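PDB 6RA3: putative dioxygenase (1H-3-hydroxy-4-oxoquinaldine 2,4-dioxygenase) from Mycobacteroides abscessus subsp. abscessus, which cleaves the quinolone ring of the Pseudomonas quinolone signal PQS with dioxygen, giving N-octanoylanthranilate and carbon monoxide, thereby degrading a bacterial quorum-sensing molecule. Local coordinates for residues Lys5-Gly9 with Val10-Phe14; Ile79-Leu82 with Asp83-Val87. All coordinates share one frame; numbering follows the deposited sequence.

Contact 1: Lys5-Gly9 with Val10-Phe14; sequences KTVNG and VQIAF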
loop_
_atom_site.group_PDB
_atom_site.type_symbol
_atom_site.label_atom_id
_atom_site.label_comp_id
_atom_site.label_asym_id
_atom_site.label_seq_id
_atom_site.Cartn_x
_atom_site.Cartn_y
_atom_site.Cartn_z
ATOM N N LYS A 5 9.573 7.969 -5.715
ATOM C CA LYS A 5 10.038 8.926 -6.694
ATOM C C LYS A 5 10.996 8.216 -7.643
ATOM O O LYS A 5 11.684 7.263 -7.264
ATOM C CB LYS A 5 10.816 10.134 -6.099
ATOM C CG LYS A 5 10.010 11.213 -5.480
ATOM C CD LYS A 5 10.910 12.249 -4.792
ATOM C CE LYS A 5 10.077 13.405 -4.211
ATOM N NZ LYS A 5 9.496 14.267 -5.294
ATOM N N THR A 6 11.014 8.701 -8.873
ATOM C CA THR A 6 12.067 8.391 -9.833
ATOM C C THR A 6 13.318 9.201 -9.485
ATOM O O THR A 6 13.288 10.434 -9.530
ATOM C CB THR A 6 11.581 8.719 -11.242
ATOM O OG1 THR A 6 10.421 7.922 -11.523
ATOM C CG2 THR A 6 12.669 8.431 -12.293
ATOM N N VAL A 7 14.399 8.514 -9.124
ATOM C CA VAL A 7 15.712 9.137 -8.890
ATOM C C VAL A 7 16.752 8.409 -9.737
ATOM O O VAL A 7 16.829 7.181 -9.690
ATOM C CB VAL A 7 16.138 9.059 -7.414
ATOM C CG1 VAL A 7 17.392 9.907 -7.174
ATOM C CG2 VAL A 7 15.015 9.467 -6.496
ATOM N N ASN A 8 17.567 9.163 -10.475
ATOM C CA ASN A 8 18.544 8.563 -11.384
ATOM C C ASN A 8 17.835 7.559 -12.290
ATOM O O ASN A 8 18.349 6.470 -12.576
ATOM C CB ASN A 8 19.705 7.887 -10.631
ATOM C CG ASN A 8 20.484 8.849 -9.679
ATOM O OD1 ASN A 8 20.765 9.998 -10.007
ATOM N ND2 ASN A 8 20.823 8.348 -8.500
ATOM N N GLY A 9 16.637 7.935 -12.736
ATOM C CA GLY A 9 15.848 7.143 -13.666
ATOM C C GLY A 9 15.339 5.813 -13.150
ATOM O O GLY A 9 14.816 5.020 -13.951
ATOM N N VAL A 10 15.525 5.513 -11.861
ATOM C CA VAL A 10 14.993 4.305 -11.242
ATOM C C VAL A 10 13.993 4.678 -10.142
ATOM O O VAL A 10 13.935 5.817 -9.673
ATOM C CB VAL A 10 16.088 3.364 -10.689
ATOM C CG1 VAL A 10 17.096 3.069 -11.755
ATOM C CG2 VAL A 10 16.788 3.930 -9.408
ATOM N N GLN A 11 13.208 3.688 -9.728
ATOM C CA GLN A 11 12.120 3.902 -8.774
ATOM C C GLN A 11 12.595 3.625 -7.356
ATOM O O GLN A 11 12.953 2.489 -7.017
ATOM C CB GLN A 11 10.898 3.031 -9.074
ATOM C CG GLN A 11 9.714 3.436 -8.155
ATOM C CD GLN A 11 8.373 2.947 -8.607
ATOM O OE1 GLN A 11 7.622 3.645 -9.293
ATOM N NE2 GLN A 11 8.040 1.763 -8.185
ATOM N N ILE A 12 12.556 4.661 -6.520
ATOM C CA ILE A 12 12.995 4.606 -5.124
ATOM C C ILE A 12 11.768 4.745 -4.233
ATOM O O ILE A 12 11.174 5.822 -4.164
ATOM C CB ILE A 12 14.014 5.723 -4.814
ATOM C CG1 ILE A 12 15.190 5.648 -5.794
ATOM C CG2 ILE A 12 14.471 5.661 -3.345
ATOM C CD1 ILE A 12 15.977 4.302 -5.726
ATOM N N ALA A 13 11.430 3.690 -3.513
ATOM C CA ALA A 13 10.373 3.740 -2.527
ATOM C C ALA A 13 10.891 4.298 -1.212
ATOM O O ALA A 13 12.042 4.079 -0.822
ATOM C CB ALA A 13 9.807 2.365 -2.269
ATOM N N PHE A 14 10.010 4.986 -0.507
ATOM C CA PHE A 14 10.375 5.638 0.750
ATOM C C PHE A 14 9.108 6.000 1.522
ATOM O O PHE A 14 7.983 5.894 1.014
ATOM C CB PHE A 14 11.229 6.864 0.463
ATOM C CG PHE A 14 10.478 8.005 -0.163
ATOM C CD1 PHE A 14 10.271 8.044 -1.527
ATOM C CD2 PHE A 14 9.975 9.045 0.624
ATOM C CE1 PHE A 14 9.556 9.077 -2.114
ATOM C CE2 PHE A 14 9.265 10.085 0.045
ATOM C CZ PHE A 14 9.080 10.115 -1.334
#
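The carbonyl oxygen of V10 is held by two donors of the preceding strand: V7 N gives it a hydrogen bond of 2.8 Å, and T6 CA adds a CA-H...O contact at 3.2 Å to V10 O. This is the tip of a two-residue beta hairpin, strand 3-7 turning into strand 10-17 at the edge of the alpha/beta hydrolase sheet. The turn from V7 to V10 is of type I': N8 and G9 both have positive phi and psi, the left-handed pair this turn requires. The return bond, V10 N to V7 O, measures 3.0 Å, but its donor stands 59° above the carbonyl plane of V7. Farther from the turn, K5 and I12 form a second hydrogen-bonded antiparallel pair: I12 N reaches K5 O at 2.8 Å, nearly on the line of the C=O bond, while K5 N binds I12 O. Between them T6 and Q11 make the non-hydrogen-bonded pair, on the opposite face from K5, V7, V10 and I12.

On that latter face, V7 and I12 meet obliquely, CG2 of V7 lying 3.9 Å from CG1 of I12. With CG1 of V10 anti to the carbonyl carbon (chi1 -53°), CG2 falls between N and C, where V10 CG2 comes to 3.3 Å from V7 O. Helix 71-84 covers the same side, and the N8 amide fixes the turn to it by a hydrogen bond from ND2 to D77. K5 extends beyond the hairpin, and its NZ bonds to R63 O of the second subunit; T6 N bonds to OD1 of N64, also of the second subunit. The F14 ring turns its edge toward the first strand: CE1 is 3.8 Å from K5 N, near the ring plane, and 4.0 Å from K5 CG.

Contact 2: Ile79-Leu82 with Asp83-Val87; sequences IGLL and DALEV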
loop_
_atom_site.group_PDB
_atom_site.type_symbol
_atom_site.label_atom_id
_atom_site.label_comp_id
_atom_site.label_asym_id
_atom_site.label_seq_id
_atom_site.Cartn_x
_atom_site.Cartn_y
_atom_site.Cartn_z
ATOM N N ILE A 79 21.029 9.902 -2.009
ATOM C CA ILE A 79 21.331 11.328 -2.018
ATOM C C ILE A 79 20.382 12.073 -2.941
ATOM O O ILE A 79 19.949 13.193 -2.637
ATOM C CB ILE A 79 22.801 11.565 -2.421
ATOM C CG1 ILE A 79 23.744 10.986 -1.364
ATOM C CG2 ILE A 79 23.051 13.062 -2.647
ATOM C CD1 ILE A 79 25.213 11.031 -1.745
ATOM N N GLY A 80 20.084 11.503 -4.105
ATOM C CA GLY A 80 19.198 12.194 -5.026
ATOM C C GLY A 80 17.802 12.342 -4.448
ATOM O O GLY A 80 17.137 13.365 -4.651
ATOM N N LEU A 81 17.349 11.322 -3.716
ATOM C CA LEU A 81 16.048 11.379 -3.055
ATOM C C LEU A 81 16.026 12.473 -1.989
ATOM O O LEU A 81 15.062 13.237 -1.889
ATOM C CB LEU A 81 15.724 10.031 -2.420
ATOM C CG LEU A 81 14.317 9.913 -1.834
ATOM C CD1 LEU A 81 13.306 9.715 -2.966
ATOM C CD2 LEU A 81 14.252 8.805 -0.849
ATOM N N LEU A 82 17.085 12.572 -1.191
ATOM C CA LEU A 82 17.097 13.550 -0.101
ATOM C C LEU A 82 17.111 14.994 -0.625
ATOM O O LEU A 82 16.407 15.867 -0.084
ATOM C CB LEU A 82 18.281 13.254 0.816
ATOM C CG LEU A 82 18.151 11.877 1.465
ATOM C CD1 LEU A 82 19.438 11.371 2.198
ATOM C CD2 LEU A 82 16.996 11.809 2.468
ATOM N N ASP A 83 17.896 15.265 -1.674
ATOM C CA ASP A 83 17.839 16.552 -2.358
ATOM C C ASP A 83 16.433 16.855 -2.865
ATOM O O ASP A 83 15.972 17.992 -2.769
ATOM C CB ASP A 83 18.824 16.575 -3.522
ATOM C CG ASP A 83 20.288 16.518 -3.071
ATOM O OD1 ASP A 83 20.558 16.563 -1.848
ATOM O OD2 ASP A 83 21.168 16.404 -3.957
ATOM N N ALA A 84 15.740 15.851 -3.422
ATOM C CA ALA A 84 14.382 16.066 -3.904
ATOM C C ALA A 84 13.423 16.350 -2.747
ATOM O O ALA A 84 12.491 17.153 -2.889
ATOM C CB ALA A 84 13.905 14.854 -4.712
ATOM N N LEU A 85 13.631 15.709 -1.600
ATOM C CA LEU A 85 12.791 15.923 -0.421
ATOM C C LEU A 85 13.240 17.109 0.434
ATOM O O LEU A 85 12.721 17.286 1.547
ATOM C CB LEU A 85 12.765 14.673 0.437
ATOM C CG LEU A 85 12.162 13.414 -0.199
ATOM C CD1 LEU A 85 12.452 12.192 0.651
ATOM C CD2 LEU A 85 10.665 13.579 -0.391
ATOM N N GLU A 86 14.161 17.917 -0.090
ATOM C CA GLU A 86 14.816 19.030 0.601
ATOM C C GLU A 86 15.194 18.676 2.036
ATOM O O GLU A 86 14.910 19.407 2.995
ATOM C CB GLU A 86 13.942 20.269 0.567
ATOM C CG GLU A 86 13.577 20.691 -0.816
ATOM C CD GLU A 86 12.547 21.803 -0.803
ATOM O OE1 GLU A 86 12.889 22.932 -0.347
ATOM O OE2 GLU A 86 11.396 21.522 -1.231
ATOM N N VAL A 87 15.856 17.542 2.176
ATOM C CA VAL A 87 16.509 17.178 3.419
ATOM C C VAL A 87 17.880 17.824 3.378
ATOM O O VAL A 87 18.639 17.615 2.428
ATOM C CB VAL A 87 16.611 15.661 3.575
ATOM C CG1 VAL A 87 17.507 15.313 4.752
ATOM C CG2 VAL A 87 15.216 15.067 3.757
#
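L82 and V87 meet across the C-terminal end of helix 71-84, which closes in a Schellman motif. The evidence is the bond from V87 N to L82 O, 2.9 Å long with 167° at the hydrogen, together with a weak one from E86 N to D83 O and the positive phi of E86. The side chains close the same loop: CD2 of L82 touches CG2 of V87 at 3.9 Å, the apolar contact that often accompanies this motif. CG1 of V87 is anti to the backbone N (chi1 170°), which puts CG2 anti to the carbonyl carbon and beside N, on the L82 side.

D83 donates its N to I79 O in a nearly straight helical bond of 3.1 Å. Its carboxylate folds back along the helix, with CG 3.4 Å from I79 O and OD2 beside CG2 of I79. The acid group finds its strong partner outside, in a salt bridge from OD1 to R113. L81 bonds through its O to L85 N at 2.9 Å, and its CG meets CD1 of L85 at 3.9 Å, one helical turn on and next to the strand 3-7 residue K5.

A carboxylate near the carbonyl end of a helix and close to I79 O would probably be somewhat unfavourable by itself, and the guanidinium of R113 probably offsets that cost.

How the contacts relate
From the N terminus, contact 1 closes first, joining strands 3-7 and 10-17 through the turn at N8 and G9. The chain then runs through strands 24-28 and 51-54 before helix 71-84; contact 2 spans the last turn of that helix and its exit, 79-87, and closes only a local turn. The two are local and in series, neither nested nor crossed, with centres about 11 Å apart. They nevertheless touch: V7 CG1 lies 3.6 Å from G80 CA, and the F14 ring packs on L81 and L85, CE2 to L85 CD2 being 3.8 Å. The helix end is thus tied to the hairpin, and both contacts face the second subunit.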